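Local structure of geranyltranstransferase (IspA) (Helicobacter pylori, 3Q1O) at residues L236-D241 / K259-N264. The protein probably acts as a magnesium-dependent prenyltransferase of the FPP/GGPP synthase family, joining isoprenoid diphosphates into longer chains. Sequence-based numbering, arbitrary orientation.
Sequences LDDIID and KNSFVN. With DMA (dimethylallyl diphosphate), chain G; DMA (dimethylallyl diphosphate), chain F.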
ATOM      1  N   LEU A 236      -9.688  -9.510  23.931  1.00 46.12           N
ATOM      2  CA  LEU A 236     -10.701 -10.533  23.681  1.00 48.05           C
ATOM      3  C   LEU A 236     -10.264 -11.533  22.608  1.00 48.61           C
ATOM      4  O   LEU A 236     -10.602 -12.714  22.686  1.00 50.86           O
ATOM      5  CB  LEU A 236     -12.037  -9.890  23.310  1.00 47.22           C
ATOM      6  CG  LEU A 236     -12.704  -9.068  24.413  1.00 42.23           C
ATOM      7  CD1 LEU A 236     -13.913  -8.327  23.859  1.00 45.00           C
ATOM      8  CD2 LEU A 236     -13.092  -9.952  25.586  1.00 42.30           C
ATOM      9  N   ASP A 237      -9.503 -11.057  21.626  1.00 48.82           N
ATOM     10  CA  ASP A 237      -8.966 -11.917  20.573  1.00 51.29           C
ATOM     11  C   ASP A 237      -7.931 -12.885  21.133  1.00 50.87           C
ATOM     12  O   ASP A 237      -7.892 -14.048  20.730  1.00 55.38           O
ATOM     13  CB  ASP A 237      -8.347 -11.089  19.436  1.00 55.21           C
ATOM     14  CG  ASP A 237      -7.847 -11.956  18.284  1.00 56.61           C
ATOM     15  OD1 ASP A 237      -8.687 -12.535  17.566  1.00 53.38           O
ATOM     16  OD2 ASP A 237      -6.613 -12.059  18.101  1.00 47.15           O
ATOM     17  N   ASP A 238      -7.103 -12.401  22.059  1.00 49.32           N
ATOM     18  CA  ASP A 238      -6.125 -13.244  22.752  1.00 44.69           C
ATOM     19  C   ASP A 238      -6.803 -14.359  23.543  1.00 46.19           C
ATOM     20  O   ASP A 238      -6.302 -15.483  23.588  1.00 47.08           O
ATOM     21  CB  ASP A 238      -5.237 -12.403  23.665  1.00 43.02           C
ATOM     22  CG  ASP A 238      -4.258 -11.534  22.894  1.00 44.78           C
ATOM     23  OD1 ASP A 238      -4.204 -11.640  21.652  1.00 50.47           O
ATOM     24  OD2 ASP A 238      -3.527 -10.747  23.528  1.00 46.39           O
ATOM     25  N   ILE A 239      -7.957 -14.044  24.127  1.00 45.22           N
ATOM     26  CA  ILE A 239      -8.739 -15.002  24.903  1.00 46.95           C
ATOM     27  C   ILE A 239      -9.427 -15.997  23.974  1.00 52.78           C
ATOM     28  O   ILE A 239      -9.558 -17.176  24.316  1.00 54.33           O
ATOM     29  CB  ILE A 239      -9.739 -14.279  25.857  1.00 44.32           C
ATOM     30  CG1 ILE A 239      -8.962 -13.490  26.915  1.00 41.18           C
ATOM     31  CG2 ILE A 239     -10.679 -15.256  26.554  1.00 37.30           C
ATOM     32  CD1 ILE A 239      -9.799 -12.532  27.711  1.00 43.03           C
ATOM     33  N   ILE A 240      -9.823 -15.522  22.790  1.00 57.97           N
ATOM     34  CA  ILE A 240     -10.443 -16.356  21.752  1.00 57.08           C
ATOM     35  C   ILE A 240      -9.569 -17.570  21.389  1.00 55.14           C
ATOM     36  O   ILE A 240     -10.080 -18.678  21.252  1.00 54.04           O
ATOM     37  CB  ILE A 240     -10.853 -15.505  20.503  1.00 58.34           C
ATOM     38  CG1 ILE A 240     -12.246 -14.907  20.711  1.00 62.59           C
ATOM     39  CG2 ILE A 240     -10.822 -16.324  19.196  1.00 58.73           C
ATOM     40  CD1 ILE A 240     -12.623 -13.829  19.701  1.00 63.27           C
ATOM     41  N   ASP A 241      -8.258 -17.354  21.293  1.00 57.09           N
ATOM     42  CA  ASP A 241      -7.290 -18.405  20.957  1.00 64.08           C
ATOM     43  C   ASP A 241      -7.342 -19.649  21.854  1.00 64.07           C
ATOM     44  O   ASP A 241      -7.186 -20.769  21.368  1.00 67.43           O
ATOM     45  CB  ASP A 241      -5.865 -17.841  20.947  1.00 67.22           C
ATOM     46  CG  ASP A 241      -4.830 -18.875  20.523  1.00 79.24           C
ATOM     47  OD1 ASP A 241      -4.890 -19.348  19.367  1.00 92.03           O
ATOM     48  OD2 ASP A 241      -3.953 -19.213  21.346  1.00 86.96           O
ATOM     49  N   LYS A 259       4.341 -17.046  21.733  1.00 86.80           N
ATOM     50  CA  LYS A 259       4.191 -15.619  21.393  0.50 82.76           C
ATOM     51  C   LYS A 259       3.649 -14.739  22.533  1.00 78.86           C
ATOM     52  O   LYS A 259       3.385 -15.211  23.643  1.00 79.27           O
ATOM     53  CB  LYS A 259       3.304 -15.468  20.154  0.50 83.98           C
ATOM     54  CG  LYS A 259       3.532 -14.204  19.344  0.50 82.73           C
ATOM     55  CD  LYS A 259       2.378 -13.984  18.382  0.50 79.46           C
ATOM     56  CE  LYS A 259       2.869 -13.510  17.029  0.50 72.61           C
ATOM     57  NZ  LYS A 259       1.737 -13.013  16.213  0.50 68.89           N
ATOM     58  N   ASN A 260       3.489 -13.446  22.252  0.50 72.98           N
ATOM     59  CA  ASN A 260       3.071 -12.478  23.268  0.50 64.87           C
ATOM     60  C   ASN A 260       1.592 -12.112  23.234  0.50 62.67           C
ATOM     61  O   ASN A 260       1.143 -11.365  22.362  0.50 61.44           O
ATOM     62  CB  ASN A 260       3.922 -11.212  23.184  0.50 63.62           C
ATOM     63  CG  ASN A 260       5.048 -11.201  24.193  0.50 55.97           C
ATOM     64  OD1 ASN A 260       4.827 -11.370  25.392  0.50 50.55           O
ATOM     65  ND2 ASN A 260       6.265 -10.990  23.714  0.50 45.89           N
ATOM     66  N   SER A 261       0.850 -12.642  24.202  1.00 58.56           N
ATOM     67  CA  SER A 261      -0.574 -12.369  24.355  1.00 54.92           C
ATOM     68  C   SER A 261      -0.921 -12.111  25.813  1.00 52.23           C
ATOM     69  O   SER A 261      -0.133 -12.412  26.709  1.00 52.58           O
ATOM     70  CB  SER A 261      -1.421 -13.511  23.792  1.00 50.86           C
ATOM     71  OG  SER A 261      -1.510 -14.583  24.700  1.00 49.99           O
ATOM     72  N   PHE A 262      -2.107 -11.552  26.035  1.00 50.71           N
ATOM     73  CA  PHE A 262      -2.598 -11.263  27.378  1.00 49.14           C
ATOM     74  C   PHE A 262      -2.809 -12.522  28.205  1.00 49.06           C
ATOM     75  O   PHE A 262      -2.538 -12.519  29.403  1.00 52.56           O
ATOM     76  CB  PHE A 262      -3.861 -10.396  27.328  1.00 43.98           C
ATOM     77  CG  PHE A 262      -3.576  -8.915  27.372  1.00 47.72           C
ATOM     78  CD1 PHE A 262      -3.969  -8.152  28.465  1.00 43.24           C
ATOM     79  CD2 PHE A 262      -2.890  -8.286  26.333  1.00 51.00           C
ATOM     80  CE1 PHE A 262      -3.695  -6.788  28.523  1.00 38.84           C
ATOM     81  CE2 PHE A 262      -2.609  -6.921  26.383  1.00 45.62           C
ATOM     82  CZ  PHE A 262      -3.011  -6.172  27.480  1.00 37.93           C
ATOM     83  N   VAL A 263      -3.250 -13.596  27.551  1.00 47.58           N
ATOM     84  CA  VAL A 263      -3.421 -14.904  28.185  1.00 43.89           C
ATOM     85  C   VAL A 263      -2.081 -15.501  28.635  1.00 47.16           C
ATOM     86  O   VAL A 263      -1.999 -16.082  29.710  1.00 48.34           O
ATOM     87  CB  VAL A 263      -4.187 -15.883  27.259  1.00 45.20           C
ATOM     88  CG1 VAL A 263      -4.293 -17.278  27.878  1.00 41.74           C
ATOM     89  CG2 VAL A 263      -5.580 -15.344  26.962  1.00 40.58           C
ATOM     90  N   ASN A 264      -1.034 -15.340  27.826  1.00 46.87           N
ATOM     91  CA  ASN A 264       0.303 -15.810  28.201  1.00 48.87           C
ATOM     92  C   ASN A 264       0.881 -15.008  29.350  1.00 51.33           C
ATOM     93  O   ASN A 264       1.538 -15.558  30.238  1.00 53.81           O
ATOM     94  CB  ASN A 264       1.270 -15.752  27.016  1.00 46.11           C
ATOM     95  CG  ASN A 264       0.955 -16.786  25.953  1.00 58.52           C
ATOM     96  OD1 ASN A 264       0.144 -17.695  26.162  1.00 63.96           O
ATOM     97  ND2 ASN A 264       1.596 -16.652  24.801  1.00 66.62           N
TER
HETATM   98  C1  DMA G 501      -2.745  -9.887  13.856  1.00 65.00           C
HETATM   99  O1  DMA G 501      -2.642 -10.162  15.252  1.00 56.38           O
HETATM  100  C2  DMA G 501      -2.614  -8.422  13.540  1.00 60.36           C
HETATM  101  C3  DMA G 501      -2.934  -7.957  12.327  1.00 51.31           C
HETATM  102  C4  DMA G 501      -3.419  -8.869  11.243  1.00 62.76           C
HETATM  103  C5  DMA G 501      -2.793  -6.489  12.042  1.00 51.78           C
HETATM  104  PA  DMA G 501      -2.868 -11.701  15.659  1.00 52.00           P
HETATM  105  O1A DMA G 501      -1.836 -12.497  14.898  1.00 52.30           O
HETATM  106  O2A DMA G 501      -2.957 -11.819  17.159  1.00 59.97           O
HETATM  107  O3A DMA G 501      -4.334 -11.934  15.017  1.00 51.75           O
HETATM  108  PB  DMA G 501      -4.985 -13.368  14.689  1.00 49.15           P
HETATM  109  O1B DMA G 501      -6.309 -12.985  14.071  1.00 41.76           O
HETATM  110  O2B DMA G 501      -4.003 -14.038  13.756  1.00 46.19           O
HETATM  111  O3B DMA G 501      -5.121 -14.037  16.033  1.00 55.83           O
HETATM  112  C1  DMA F 500      -8.391 -10.287  13.175  1.00 43.97           C
HETATM  113  O1  DMA F 500      -9.504  -9.408  12.988  1.00 46.13           O
HETATM  114  C2  DMA F 500      -7.298  -9.262  13.354  1.00 53.43           C
HETATM  115  C3  DMA F 500      -6.961  -8.774  14.557  1.00 60.34           C
HETATM  116  C4  DMA F 500      -7.597  -9.265  15.829  1.00 52.44           C
HETATM  117  C5  DMA F 500      -5.891  -7.719  14.623  1.00 53.32           C
HETATM  118  PA  DMA F 500     -11.046  -9.809  13.097  1.00 50.91           P
HETATM  119  O1A DMA F 500     -11.851  -8.581  12.742  1.00 37.10           O
HETATM  120  O2A DMA F 500     -11.267 -10.507  14.421  1.00 55.13           O
HETATM  121  O3A DMA F 500     -11.174 -10.900  11.913  1.00 56.93           O
HETATM  122  PB  DMA F 500     -12.195 -10.755  10.675  1.00 47.44           P
HETATM  123  O1B DMA F 500     -11.974 -12.062   9.950  1.00 51.59           O
HETATM  124  O2B DMA F 500     -13.569 -10.565  11.284  1.00 43.14           O
HETATM  125  O3B DMA F 500     -11.714  -9.540   9.928  1.00 49.73           O
HETATM  126  O   HOH W   1      -3.872 -15.854  23.533  1.00 50.55           O
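D238 and V263 bury the most surface here, with S261 next to them. D238 OD2 accepts from the backbone F262 N at 3.0 Å, and the N-H...O angle of 169° makes this bond nearly straight, although the donor meets the oxygen from above the carboxylate plane, 37° out of it. With D238 CG anti to its own carbonyl carbon (chi1 -71°), the carboxylate reaches across to the start of helix 262-266, where S261 CB lies 3.6 Å from D238 CG and OD2 also lies at the edge of the F262 ring. H192 NE2 also hydrogen-bonds OD2, while Q234 NE2 bonds to OD1, so both carboxylate oxygens of this buried group have partners. S261 is the N-cap: its OG accepts from N264 N at 3.3 Å, while D238 takes the F262 N-H, two residues earlier in the first turn.

In the all-helical polyprenyl synthetase fold, helix 216-243 lines the diphosphate pocket, and this contact joins it to the chain that returns at helix 262-266. D237-D241 reads DDIID, the second aspartate-rich DDxxD motif of trans-prenyltransferases. D237, its first aspartate, turns to the pocket, where OD1 forms a salt bridge with K251, which also hydrogen-bonds a DMA; D238 is the second.

V263 CG2 packs over D238 O at 3.5 Å and makes the apolar contact with I239 CG1 at 3.9 Å; the I239 and V263 side chains cross at about a right angle. Beyond them I239 packs on N272 and A275 of helix 268-287.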